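Local coordinates for protein alternansucrase (Leuconostoc mesenteroides, PDB 6HVG) that belongs to glycosyl hydrolase family 70 and joins a calcium-bearing enzyme core of the TIM-barrel clan to repeats of the choline-binding, cell-wall-binding kind, at residues H192-S197 and K201-V206; G183-V188 and Q214-Q219; T162-Q165 and N170-Y173; K225-D230 and T235-G240; M764-I769 and K800-Y805. All blocks are in the same frame, centred on the assembly; numbering follows the deposited sequence.

Contact 1: residues H192-S197 and K201-V206; sequences HIYFDS and KASSNV
Ile-193, on strand 191-194, sets its CG2 branch against CB of Ala-202 at 3.7 Å. Tyr-194 follows and engages the segment 201-206 with both backbone and ring. Its O accepts a hydrogen bond from N of Ser-203 at 3.1 Å, and CA of Ala-202 adds a CA-H...O contact to the same oxygen. With CG anti to the backbone N (chi1 180°), the Tyr-194 ring swings over to Asn-205, whose ND2 lies 3.1 Å above the ring plane and over its centre. The amide is inclined 60° to the ring, so a nitrogen points at the face and the two planes do not stack. Ser-231 lies at the far end of this pair: its OG accepts from Asn-205 ND2 and meets Tyr-194 OH in a weak bond. Phe-195 forms a single bridge with Ala-202, their CA atoms 4.3 Å apart, and its CE1 lies 4.2 Å from CB of Ala-202, which thus touches two apolar side chains. At Asp-196 the backbone N donates to O of Lys-201 (2.9 Å), while the carboxylate accepts, through OD2, from N of Val-198, two residues on. Two main-chain bonds therefore close the turn, and ND2 of the buried Asn-205 is satisfied by the Ser-231 hydroxyl while probably also interacting favourably with the electron-rich tyrosine face.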
# COMPACT_ATOMS: atom_id res chain seq x y z
N HIS A 192 -3.38 37.41 27.24
CA HIS A 192 -2.18 36.93 27.90
C HIS A 192 -1.86 35.57 27.28
O HIS A 192 -2.43 34.56 27.66
CB HIS A 192 -2.48 36.79 29.40
CG HIS A 192 -1.26 36.81 30.27
ND1 HIS A 192 -0.39 37.89 30.31
CD2 HIS A 192 -0.80 35.92 31.19
CE1 HIS A 192 0.57 37.65 31.18
NE2 HIS A 192 0.35 36.46 31.73
N ILE A 193 -0.97 35.57 26.30
CA ILE A 193 -0.72 34.35 25.52
C ILE A 193 0.65 33.74 25.82
O ILE A 193 1.67 34.40 25.67
CB ILE A 193 -0.81 34.62 24.00
CG1 ILE A 193 -1.91 35.67 23.70
CG2 ILE A 193 -1.05 33.32 23.26
CD1 ILE A 193 -1.95 36.11 22.26
N TYR A 194 0.65 32.48 26.24
CA TYR A 194 1.89 31.70 26.40
C TYR A 194 2.27 31.11 25.07
O TYR A 194 1.39 30.76 24.27
CB TYR A 194 1.71 30.55 27.41
CG TYR A 194 2.94 29.69 27.64
CD1 TYR A 194 2.96 28.36 27.21
CD2 TYR A 194 4.09 30.20 28.27
CE1 TYR A 194 4.08 27.55 27.42
CE2 TYR A 194 5.21 29.40 28.48
CZ TYR A 194 5.21 28.07 28.04
OH TYR A 194 6.31 27.27 28.24
N PHE A 195 3.57 31.00 24.85
CA PHE A 195 4.10 30.37 23.65
C PHE A 195 5.01 29.19 24.08
O PHE A 195 5.72 29.27 25.09
CB PHE A 195 4.83 31.43 22.83
CG PHE A 195 3.95 32.59 22.40
CD1 PHE A 195 3.43 32.66 21.11
CD2 PHE A 195 3.67 33.64 23.26
CE1 PHE A 195 2.65 33.74 20.70
CE2 PHE A 195 2.88 34.72 22.86
CZ PHE A 195 2.36 34.76 21.59
N ASP A 196 4.95 28.09 23.33
CA ASP A 196 5.67 26.85 23.68
C ASP A 196 7.19 27.05 23.71
O ASP A 196 7.71 27.95 23.04
CB ASP A 196 5.33 25.73 22.68
CG ASP A 196 5.78 24.35 23.15
OD1 ASP A 196 5.07 23.74 23.99
OD2 ASP A 196 6.82 23.86 22.65
N SER A 197 7.89 26.23 24.48
CA SER A 197 9.34 26.36 24.68
C SER A 197 10.20 25.77 23.54
O SER A 197 11.36 26.16 23.36
CB SER A 197 9.74 25.73 26.02
OG SER A 197 9.76 24.31 25.97
N LYS A 201 4.93 28.17 19.66
CA LYS A 201 3.54 28.16 19.21
C LYS A 201 2.60 28.47 20.38
O LYS A 201 2.78 27.93 21.48
CB LYS A 201 3.21 26.78 18.65
CG LYS A 201 1.83 26.66 18.05
CD LYS A 201 1.45 25.21 17.80
CE LYS A 201 -0.00 24.97 18.19
NZ LYS A 201 -0.54 23.64 17.78
N ALA A 202 1.59 29.29 20.14
CA ALA A 202 0.65 29.66 21.20
C ALA A 202 -0.10 28.43 21.77
O ALA A 202 -0.78 27.69 21.03
CB ALA A 202 -0.31 30.74 20.70
N SER A 203 0.06 28.22 23.07
CA SER A 203 -0.66 27.14 23.78
C SER A 203 -1.06 27.48 25.24
O SER A 203 -0.53 28.39 25.85
CB SER A 203 0.12 25.81 23.71
OG SER A 203 1.45 25.94 24.18
N SER A 204 -2.01 26.73 25.76
CA SER A 204 -2.52 26.91 27.12
C SER A 204 -1.46 26.78 28.18
O SER A 204 -0.60 25.91 28.12
CB SER A 204 -3.59 25.86 27.42
OG SER A 204 -4.72 26.06 26.60
N ASN A 205 -1.56 27.62 29.19
CA ASN A 205 -0.71 27.50 30.36
C ASN A 205 -1.33 28.23 31.54
O ASN A 205 -2.34 28.92 31.42
CB ASN A 205 0.69 28.07 30.05
CG ASN A 205 1.80 27.32 30.76
OD1 ASN A 205 1.56 26.41 31.54
ND2 ASN A 205 3.02 27.71 30.49
N VAL A 206 -0.68 28.06 32.68
CA VAL A 206 -1.04 28.73 33.91
C VAL A 206 0.10 29.66 34.25
O VAL A 206 1.26 29.25 34.29
CB VAL A 206 -1.20 27.71 35.03
CG1 VAL A 206 -1.67 28.38 36.30
CG2 VAL A 206 -2.17 26.62 34.60

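Contact 2: residues G183-V188 and Q214-Q219; sequences GSFRDV and QGYDAQ
Phe-185 and Tyr-216 stand on separate strands whose backbones stay well apart: their CA atoms, the nearest pair between the segments 183-188 and 214-219, are 10.1 Å from each other, and no hydrogen bond crosses. Both CB atoms point across this gap, which the two rings fill. The rings meet obliquely, with centroids 5.7 Å apart and planes at 70°. Contact is made by the neighbouring CE1 and CZ of Phe-185, each 4.0 Å from CD1 of Tyr-216. The tyrosine ring reaches these two carbons with CG anti to its carbonyl carbon (chi1 -64°), while its hydroxyl makes a weak bond to OE1 of Gln-214 at 2.9 Å. Next to Phe-185 in the chain, Arg-186 folds back so that NE donates to O of Phe-185 (3.3 Å), the oxygen lying in the guanidinium plane. The other end of that guanidinium forms a salt bridge with Asp-175. Across the two segments the contact rests on this one ring pair, and His-192 extends it by stacking on Phe-185 and meeting Tyr-216. Strand 185-188 pairs with strand 191-194 and strand 212-216 with strand 205-209, so the rings join two successive two-stranded hairpins; Phe-185 also touches Asn-205 and Asp-207 of strand 205-209, and Tyr-216 rests on Val-209 of that strand.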
# COMPACT_ATOMS: atom_id res chain seq x y z
N GLY A 183 8.58 29.78 25.38
CA GLY A 183 8.45 29.44 26.79
C GLY A 183 8.24 30.63 27.71
O GLY A 183 8.61 30.59 28.86
N SER A 184 7.63 31.68 27.19
CA SER A 184 7.35 32.85 27.97
C SER A 184 5.95 33.32 27.61
O SER A 184 5.42 32.92 26.58
CB SER A 184 8.39 33.90 27.65
OG SER A 184 8.51 34.82 28.72
N PHE A 185 5.35 34.14 28.46
CA PHE A 185 4.04 34.76 28.20
C PHE A 185 4.25 36.16 27.63
O PHE A 185 5.11 36.89 28.10
CB PHE A 185 3.28 34.92 29.52
CG PHE A 185 2.30 33.82 29.82
CD1 PHE A 185 1.02 33.89 29.35
CD2 PHE A 185 2.64 32.76 30.64
CE1 PHE A 185 0.09 32.92 29.64
CE2 PHE A 185 1.72 31.78 30.95
CZ PHE A 185 0.44 31.85 30.44
N ARG A 186 3.46 36.55 26.63
CA ARG A 186 3.48 37.94 26.15
C ARG A 186 2.07 38.54 26.17
O ARG A 186 1.09 37.81 26.10
CB ARG A 186 4.08 38.02 24.75
CG ARG A 186 5.58 37.76 24.68
CD ARG A 186 6.43 38.83 25.38
NE ARG A 186 7.44 38.16 26.19
CZ ARG A 186 8.73 38.04 25.89
NH1 ARG A 186 9.52 37.38 26.71
NH2 ARG A 186 9.22 38.57 24.79
N ASP A 187 1.97 39.86 26.29
CA ASP A 187 0.68 40.55 26.35
C ASP A 187 0.42 41.29 25.06
O ASP A 187 1.08 42.28 24.78
CB ASP A 187 0.67 41.55 27.49
CG ASP A 187 0.65 40.90 28.85
OD1 ASP A 187 -0.12 39.94 29.04
OD2 ASP A 187 1.38 41.37 29.74
N VAL A 188 -0.56 40.84 24.28
CA VAL A 188 -0.96 41.53 23.05
C VAL A 188 -2.46 41.79 23.13
O VAL A 188 -3.22 40.89 23.44
CB VAL A 188 -0.66 40.69 21.78
CG1 VAL A 188 -0.78 41.56 20.53
CG2 VAL A 188 0.72 40.06 21.86
N GLN A 214 -3.68 31.67 37.46
CA GLN A 214 -4.77 31.96 36.55
C GLN A 214 -4.47 31.19 35.25
O GLN A 214 -3.37 31.24 34.73
CB GLN A 214 -4.89 33.49 36.31
CG GLN A 214 -5.38 34.28 37.54
CD GLN A 214 -5.42 35.81 37.34
OE1 GLN A 214 -5.25 36.33 36.23
NE2 GLN A 214 -5.65 36.54 38.43
N GLY A 215 -5.47 30.44 34.77
CA GLY A 215 -5.32 29.61 33.58
C GLY A 215 -5.51 30.45 32.34
O GLY A 215 -6.15 31.49 32.40
N TYR A 216 -4.95 30.02 31.22
CA TYR A 216 -5.09 30.74 29.96
C TYR A 216 -5.14 29.78 28.81
O TYR A 216 -4.52 28.73 28.86
CB TYR A 216 -3.95 31.75 29.74
CG TYR A 216 -3.95 32.84 30.77
CD1 TYR A 216 -3.21 32.72 31.93
CD2 TYR A 216 -4.74 33.98 30.60
CE1 TYR A 216 -3.23 33.71 32.90
CE2 TYR A 216 -4.77 34.98 31.56
CZ TYR A 216 -4.01 34.84 32.71
OH TYR A 216 -4.03 35.81 33.67
N ASP A 217 -5.91 30.13 27.79
CA ASP A 217 -6.05 29.27 26.62
C ASP A 217 -5.04 29.66 25.54
O ASP A 217 -4.20 30.55 25.74
CB ASP A 217 -7.50 29.29 26.12
CG ASP A 217 -7.87 30.56 25.37
OD1 ASP A 217 -7.09 31.55 25.31
OD2 ASP A 217 -8.98 30.57 24.82
N ALA A 218 -5.13 28.98 24.40
CA ALA A 218 -4.24 29.25 23.28
C ALA A 218 -4.41 30.65 22.72
O ALA A 218 -3.45 31.23 22.22
CB ALA A 218 -4.46 28.22 22.18
N GLN A 219 -5.62 31.20 22.80
CA GLN A 219 -5.86 32.58 22.34
C GLN A 219 -5.58 33.66 23.38
O GLN A 219 -5.70 34.86 23.09
CB GLN A 219 -7.27 32.72 21.76
CG GLN A 219 -7.39 32.01 20.42
CD GLN A 219 -8.74 32.20 19.75
OE1 GLN A 219 -9.79 31.99 20.38
NE2 GLN A 219 -8.72 32.56 18.46

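Contact 3: residues T162-Q165 and N170-Y173; sequences TGLQ and NLQY
Gln-165 and Gln-172 hold the two strands together through a pair of backbone hydrogen bonds. N of Gln-165 donates to O of Gln-172 at 2.8 Å, nearly straight at 167°, and N of Gln-172 returns a bond to O of Gln-165 at 2.9 Å. These make an antiparallel hydrogen-bonded pair, in keeping with strand directions 169° apart. O of Gln-172 also receives a CA-H...O contact from CA of Leu-164 (3.4 Å).

The apolar contacts lie on the face to which Leu-164 and Tyr-173 point. CD1 of Leu-164 and CD1 of Leu-171 approach to 3.6 Å, a diagonal meeting, since Leu-164 stands opposite Tyr-173, two residues further along. On the other flank of Leu-164, its CB lies 4.1 Å from CD2 of Tyr-173. The tyrosine ring lies along the strand 163-165, with CA of Gly-163 over one face, where the lack of a side chain leaves the backbone itself as the packing surface.

Polar side chains occupy the face of Gln-165 and Gln-172. The chain of Gln-165 bends at chi2 (-83°), bringing NE2 back to O of Thr-162 at 3.1 Å. Gln-172 instead stays extended beyond CG, and its OE1 is bonded to the hydroxyl of Tyr-144.

Strands 163-167 and 170-174 form a tight beta hairpin with two residues between them. A short two-stranded hairpin bearing aromatic residues and followed by a connecting loop is characteristic of choline-binding repeats, to which this part of the chain belongs by sequence.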
# COMPACT_ATOMS: atom_id res chain seq x y z
N THR A 162 7.87 41.80 13.54
CA THR A 162 7.66 41.97 14.98
C THR A 162 6.20 41.65 15.33
O THR A 162 5.36 41.55 14.44
CB THR A 162 7.96 43.42 15.43
OG1 THR A 162 7.02 44.31 14.83
CG2 THR A 162 9.40 43.82 15.06
N GLY A 163 5.93 41.49 16.62
CA GLY A 163 4.56 41.35 17.13
C GLY A 163 3.97 39.96 16.95
O GLY A 163 4.63 39.04 16.46
N LEU A 164 2.72 39.81 17.36
CA LEU A 164 1.99 38.56 17.22
C LEU A 164 1.72 38.28 15.74
O LEU A 164 1.25 39.17 15.04
CB LEU A 164 0.67 38.65 17.99
CG LEU A 164 -0.20 37.39 17.98
CD1 LEU A 164 0.30 36.34 18.98
CD2 LEU A 164 -1.65 37.76 18.24
N GLN A 165 2.02 37.07 15.27
CA GLN A 165 1.86 36.70 13.85
C GLN A 165 1.45 35.26 13.63
O GLN A 165 2.14 34.35 14.08
CB GLN A 165 3.19 36.87 13.11
CG GLN A 165 3.77 38.27 13.15
CD GLN A 165 3.19 39.19 12.11
OE1 GLN A 165 2.51 38.74 11.17
NE2 GLN A 165 3.46 40.49 12.25
N ASN A 170 0.38 28.69 12.50
CA ASN A 170 0.95 28.71 13.87
C ASN A 170 1.03 30.14 14.39
O ASN A 170 1.60 31.00 13.72
CB ASN A 170 2.36 28.11 13.90
CG ASN A 170 2.40 26.69 13.39
OD1 ASN A 170 2.90 26.43 12.30
ND2 ASN A 170 1.87 25.75 14.18
N LEU A 171 0.49 30.36 15.59
CA LEU A 171 0.44 31.68 16.20
C LEU A 171 1.72 31.90 17.02
O LEU A 171 1.99 31.19 17.99
CB LEU A 171 -0.81 31.78 17.08
CG LEU A 171 -1.23 33.12 17.68
CD1 LEU A 171 -1.40 34.22 16.63
CD2 LEU A 171 -2.52 32.90 18.46
N GLN A 172 2.53 32.88 16.59
CA GLN A 172 3.88 33.10 17.13
C GLN A 172 4.06 34.57 17.52
O GLN A 172 3.26 35.41 17.12
CB GLN A 172 4.94 32.71 16.10
CG GLN A 172 4.83 31.27 15.59
CD GLN A 172 6.00 30.86 14.70
OE1 GLN A 172 6.58 31.69 13.98
NE2 GLN A 172 6.35 29.57 14.73
N TYR A 173 5.11 34.88 18.29
CA TYR A 173 5.35 36.27 18.73
C TYR A 173 6.82 36.63 18.60
O TYR A 173 7.69 35.80 18.87
CB TYR A 173 4.85 36.50 20.17
CG TYR A 173 4.93 37.96 20.64
CD1 TYR A 173 6.10 38.47 21.17
CD2 TYR A 173 3.83 38.83 20.54
CE1 TYR A 173 6.20 39.79 21.58
CE2 TYR A 173 3.93 40.16 20.95
CZ TYR A 173 5.12 40.63 21.47
OH TYR A 173 5.30 41.92 21.90

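Contact 4: residues K225-D230 and T235-G240; sequences KSYVAD and TYYFDG
Lys-225 and Ser-226 both face Phe-238 in a G1 beta bulge at one end of the beta hairpin 226-229/235-238. Lys-225, with the positive phi of the first bulge position, donates from its N to O of Asp-239 at 2.8 Å. N of Ser-226 bonds to O of Phe-238, and N of Phe-238 returns to O of Ser-226, both at 3.1 Å; Val-228 and Tyr-236 repeat the reciprocal pattern further along. Between these hydrogen-bonded pairs, Tyr-227 and Tyr-237 form a non-hydrogen-bonded pair and meet in an edge-to-face stack. CD1 of Tyr-237 stands 3.6 Å above the Tyr-227 ring, over its centre, with planes at 64°. Having CG anti to the backbone N (chi1 -174°), Tyr-237 leans across the partner strand, and its OH comes within 3.6 Å of CB of Lys-225. The Tyr-227 hydroxyl bonds to Gln-256. On the opposite face, CG2 of Val-228 abuts the edge of the Phe-238 ring, 4.0 Å from CE1. Near the turn, OD2 of Asp-230 lies 3.8 Å from CE1 of Tyr-236, in the ring plane, while its OD1 accepts from N of Gln-234. The hairpin is packed between neighbours along the repeat region: Tyr-236 and Phe-238 rest on Val-206 of strand 205-209, whereas Tyr-227 and Tyr-237 reach Ile-251 of strand 249-251.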
# COMPACT_ATOMS: atom_id res chain seq x y z
N LYS A 225 -14.04 27.90 34.80
CA LYS A 225 -14.68 26.55 34.85
C LYS A 225 -14.08 25.58 33.83
O LYS A 225 -14.78 24.98 33.03
CB LYS A 225 -16.21 26.65 34.71
CG LYS A 225 -16.87 26.72 36.08
CD LYS A 225 -18.36 27.03 36.10
CE LYS A 225 -18.88 26.87 37.52
NZ LYS A 225 -20.34 27.13 37.60
N SER A 226 -12.76 25.42 33.89
CA SER A 226 -12.03 24.58 32.98
C SER A 226 -10.78 24.00 33.62
O SER A 226 -10.20 24.59 34.51
CB SER A 226 -11.65 25.39 31.75
OG SER A 226 -10.61 24.77 31.05
N TYR A 227 -10.37 22.83 33.16
CA TYR A 227 -9.09 22.23 33.52
C TYR A 227 -8.03 22.85 32.63
O TYR A 227 -8.28 23.12 31.45
CB TYR A 227 -9.09 20.72 33.26
CG TYR A 227 -9.86 19.89 34.26
CD1 TYR A 227 -9.35 19.68 35.54
CD2 TYR A 227 -11.06 19.28 33.92
CE1 TYR A 227 -10.04 18.90 36.47
CE2 TYR A 227 -11.74 18.49 34.83
CZ TYR A 227 -11.23 18.31 36.11
OH TYR A 227 -11.89 17.55 37.02
N VAL A 228 -6.85 23.08 33.19
CA VAL A 228 -5.66 23.40 32.38
C VAL A 228 -4.42 22.71 32.94
O VAL A 228 -4.21 22.65 34.16
CB VAL A 228 -5.35 24.90 32.31
CG1 VAL A 228 -4.40 25.18 31.16
CG2 VAL A 228 -6.63 25.70 32.15
N ALA A 229 -3.59 22.20 32.03
CA ALA A 229 -2.31 21.63 32.42
C ALA A 229 -1.28 22.69 32.13
O ALA A 229 -1.36 23.33 31.07
CB ALA A 229 -2.01 20.37 31.62
N ASP A 230 -0.34 22.89 33.05
CA ASP A 230 0.73 23.85 32.84
C ASP A 230 1.94 23.22 32.14
O ASP A 230 1.91 22.05 31.77
CB ASP A 230 1.09 24.58 34.15
CG ASP A 230 1.92 23.73 35.11
OD1 ASP A 230 2.39 22.63 34.73
OD2 ASP A 230 2.10 24.17 36.27
N THR A 235 -1.82 19.94 36.77
CA THR A 235 -3.19 20.28 36.41
C THR A 235 -3.91 21.07 37.50
O THR A 235 -3.90 20.69 38.68
CB THR A 235 -4.00 19.00 36.13
OG1 THR A 235 -3.40 18.27 35.05
CG2 THR A 235 -5.42 19.32 35.75
N TYR A 236 -4.57 22.15 37.07
CA TYR A 236 -5.41 22.98 37.93
C TYR A 236 -6.84 22.92 37.45
O TYR A 236 -7.07 22.68 36.27
CB TYR A 236 -4.99 24.44 37.86
CG TYR A 236 -3.62 24.74 38.36
CD1 TYR A 236 -2.50 24.46 37.60
CD2 TYR A 236 -3.44 25.35 39.59
CE1 TYR A 236 -1.23 24.76 38.05
CE2 TYR A 236 -2.18 25.64 40.05
CZ TYR A 236 -1.08 25.35 39.27
OH TYR A 236 0.17 25.67 39.74
N TYR A 237 -7.81 23.19 38.32
CA TYR A 237 -9.15 23.47 37.83
C TYR A 237 -9.57 24.83 38.30
O TYR A 237 -9.63 25.06 39.50
CB TYR A 237 -10.17 22.44 38.29
CG TYR A 237 -11.52 22.69 37.65
CD1 TYR A 237 -11.77 22.30 36.34
CD2 TYR A 237 -12.53 23.35 38.33
CE1 TYR A 237 -13.00 22.53 35.73
CE2 TYR A 237 -13.76 23.59 37.74
CZ TYR A 237 -13.99 23.18 36.44
OH TYR A 237 -15.20 23.43 35.86
N PHE A 238 -9.86 25.71 37.35
CA PHE A 238 -10.28 27.07 37.66
C PHE A 238 -11.79 27.18 37.62
O PHE A 238 -12.43 26.68 36.70
CB PHE A 238 -9.63 28.04 36.70
CG PHE A 238 -8.13 27.97 36.72
CD1 PHE A 238 -7.44 27.24 35.75
CD2 PHE A 238 -7.40 28.61 37.73
CE1 PHE A 238 -6.06 27.16 35.78
CE2 PHE A 238 -6.03 28.52 37.76
CZ PHE A 238 -5.35 27.80 36.78
N ASP A 239 -12.36 27.84 38.63
CA ASP A 239 -13.81 27.92 38.82
C ASP A 239 -14.47 29.07 38.05
O ASP A 239 -13.89 29.58 37.08
CB ASP A 239 -14.14 28.02 40.33
CG ASP A 239 -13.62 29.30 40.97
OD1 ASP A 239 -13.18 29.24 42.14
OD2 ASP A 239 -13.65 30.36 40.32
N GLY A 240 -15.68 29.47 38.46
CA GLY A 240 -16.40 30.56 37.77
C GLY A 240 -15.68 31.90 37.74
O GLY A 240 -15.85 32.67 36.79

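Contact 5: residues M764-I769 and K800-Y805; sequences MIDHGI and KKYNDY
OD2 of Asp-766 is gripped by two donors from the loop 800-805. NZ of Lys-801 reaches it at 2.7 Å in a salt bridge, and OH of Tyr-802 donates to it at 2.9 Å. The lysine comes on the syn side of the carboxylate and the tyrosine on the anti side, both displaced toward the same face of its plane. The extended chain of Lys-801, with CG anti to the backbone N (chi1 -157°), approaches the aspartate from the opposite direction, and its CB lies over one face of the Tyr-802 ring. That ring is turned 73° to the carboxylate, yet its hydroxyl lies only moderately out of the carboxylate plane. The same OH meets the edge of the His-767 imidazole, 3.2 Å from CE1 and in its plane. His-767 is steadied on other sides, ND1 bonding to O of Ala-763 and the ring stacking on Phe-788. On the loop side, Asp-792 accepts from the backbone N atoms of both Lys-801 and Tyr-802 and so positions the two donors. Asp-766 belongs to the last turn of helix 757-766, where the positive charge of Lys-801 probably offsets an acid at a helix C-terminus. A Schellman motif with Gly-768 as C-prime residue ends this helix; the contact ties that helix end to the loop before helix 807-814, within the family 70 region.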
# COMPACT_ATOMS: atom_id res chain seq x y z
N MET A 764 -3.50 16.51 -1.72
CA MET A 764 -4.96 16.42 -1.57
C MET A 764 -5.37 16.19 -0.11
O MET A 764 -6.33 16.78 0.37
CB MET A 764 -5.51 15.29 -2.45
CG MET A 764 -5.28 15.54 -3.92
SD MET A 764 -5.73 14.21 -5.04
CE MET A 764 -7.53 14.26 -4.95
N ILE A 765 -4.59 15.38 0.59
CA ILE A 765 -4.79 15.07 2.00
C ILE A 765 -4.59 16.32 2.85
O ILE A 765 -5.40 16.64 3.72
CB ILE A 765 -3.83 13.95 2.49
CG1 ILE A 765 -4.12 12.65 1.72
CG2 ILE A 765 -4.00 13.69 3.97
CD1 ILE A 765 -3.16 11.49 1.97
N ASP A 766 -3.50 17.02 2.59
CA ASP A 766 -3.16 18.23 3.34
C ASP A 766 -4.21 19.34 3.22
O ASP A 766 -4.32 20.14 4.12
CB ASP A 766 -1.82 18.78 2.86
CG ASP A 766 -1.05 19.51 3.95
OD1 ASP A 766 -0.87 18.96 5.06
OD2 ASP A 766 -0.61 20.64 3.67
N HIS A 767 -4.94 19.38 2.11
CA HIS A 767 -5.98 20.39 1.90
C HIS A 767 -7.41 19.83 2.13
O HIS A 767 -8.40 20.43 1.71
CB HIS A 767 -5.84 21.01 0.50
CG HIS A 767 -4.70 21.97 0.37
ND1 HIS A 767 -3.38 21.56 0.34
CD2 HIS A 767 -4.67 23.32 0.28
CE1 HIS A 767 -2.59 22.62 0.24
NE2 HIS A 767 -3.35 23.70 0.19
N GLY A 768 -7.49 18.69 2.82
CA GLY A 768 -8.77 18.10 3.20
C GLY A 768 -9.63 17.57 2.06
O GLY A 768 -10.83 17.35 2.23
N ILE A 769 -9.03 17.33 0.89
CA ILE A 769 -9.79 16.85 -0.27
C ILE A 769 -10.09 15.36 -0.17
O ILE A 769 -11.15 14.90 -0.58
CB ILE A 769 -9.06 17.19 -1.57
CG1 ILE A 769 -8.85 18.70 -1.62
CG2 ILE A 769 -9.86 16.69 -2.77
CD1 ILE A 769 -8.45 19.23 -2.97
N LYS A 800 9.51 23.39 -0.95
CA LYS A 800 8.56 22.48 -1.57
C LYS A 800 8.07 21.48 -0.54
O LYS A 800 8.87 20.79 0.11
CB LYS A 800 9.20 21.76 -2.76
CG LYS A 800 9.36 22.65 -3.99
CD LYS A 800 10.47 22.16 -4.93
CE LYS A 800 11.03 23.27 -5.82
NZ LYS A 800 10.02 24.29 -6.24
N LYS A 801 6.76 21.42 -0.39
CA LYS A 801 6.16 20.53 0.58
C LYS A 801 5.90 19.15 -0.03
O LYS A 801 6.18 18.13 0.61
CB LYS A 801 4.89 21.14 1.17
CG LYS A 801 4.54 20.55 2.53
CD LYS A 801 3.28 21.08 3.20
CE LYS A 801 3.02 20.28 4.48
NZ LYS A 801 1.69 20.53 5.09
N TYR A 802 5.36 19.11 -1.24
CA TYR A 802 5.05 17.86 -1.90
C TYR A 802 6.03 17.58 -3.02
O TYR A 802 6.46 16.43 -3.21
CB TYR A 802 3.64 17.89 -2.46
CG TYR A 802 2.63 18.61 -1.58
CD1 TYR A 802 2.25 18.07 -0.36
CD2 TYR A 802 2.07 19.81 -1.98
CE1 TYR A 802 1.33 18.73 0.45
CE2 TYR A 802 1.15 20.48 -1.18
CZ TYR A 802 0.78 19.95 0.03
OH TYR A 802 -0.14 20.64 0.80
N ASN A 803 6.43 18.63 -3.73
CA ASN A 803 7.29 18.50 -4.92
C ASN A 803 8.77 18.28 -4.60
O ASN A 803 9.24 18.50 -3.46
CB ASN A 803 7.16 19.74 -5.79
CG ASN A 803 5.85 19.80 -6.52
OD1 ASN A 803 5.82 19.59 -7.73
ND2 ASN A 803 4.76 20.05 -5.79
N ASP A 804 9.51 17.88 -5.64
CA ASP A 804 10.93 17.60 -5.55
C ASP A 804 11.79 18.83 -5.78
O ASP A 804 11.50 19.68 -6.64
CB ASP A 804 11.34 16.57 -6.59
CG ASP A 804 11.08 15.15 -6.16
OD1 ASP A 804 10.44 14.95 -5.11
OD2 ASP A 804 11.53 14.22 -6.85
N TYR A 805 12.90 18.88 -5.04
CA TYR A 805 13.89 19.94 -5.14
C TYR A 805 14.90 19.63 -6.24
O TYR A 805 15.13 18.47 -6.56
CB TYR A 805 14.65 20.08 -3.81
CG TYR A 805 13.79 20.52 -2.66
CD1 TYR A 805 13.59 21.87 -2.39
CD2 TYR A 805 13.17 19.59 -1.82
CE1 TYR A 805 12.79 22.28 -1.34
CE2 TYR A 805 12.36 19.99 -0.77
CZ TYR A 805 12.18 21.34 -0.54
OH TYR A 805 11.38 21.75 0.51

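Contacts 3, 1, 2 and 4 form one continuous run of hairpins, and contact 5 lies apart from it. Contact 3 closes first along the chain; contact 1 is nested within the loop closed by contact 2, and contact 4 follows. The centres of contacts 1 and 2 are only 5 Å apart, sharing the hairpins 185-188/191-194 and 205-209/212-216. Contacts 3 and 4 flank them, with centres 25 Å from each other. Backbone bonding of Ala-202 to Leu-171 joins contacts 1 and 3, while Val-206 packs against contact 4. Contact 5, in the family 70 region, comes no nearer than about 9 Å (nearest atoms, to contact 3), so these hairpins pack against one another and do not touch contact 5.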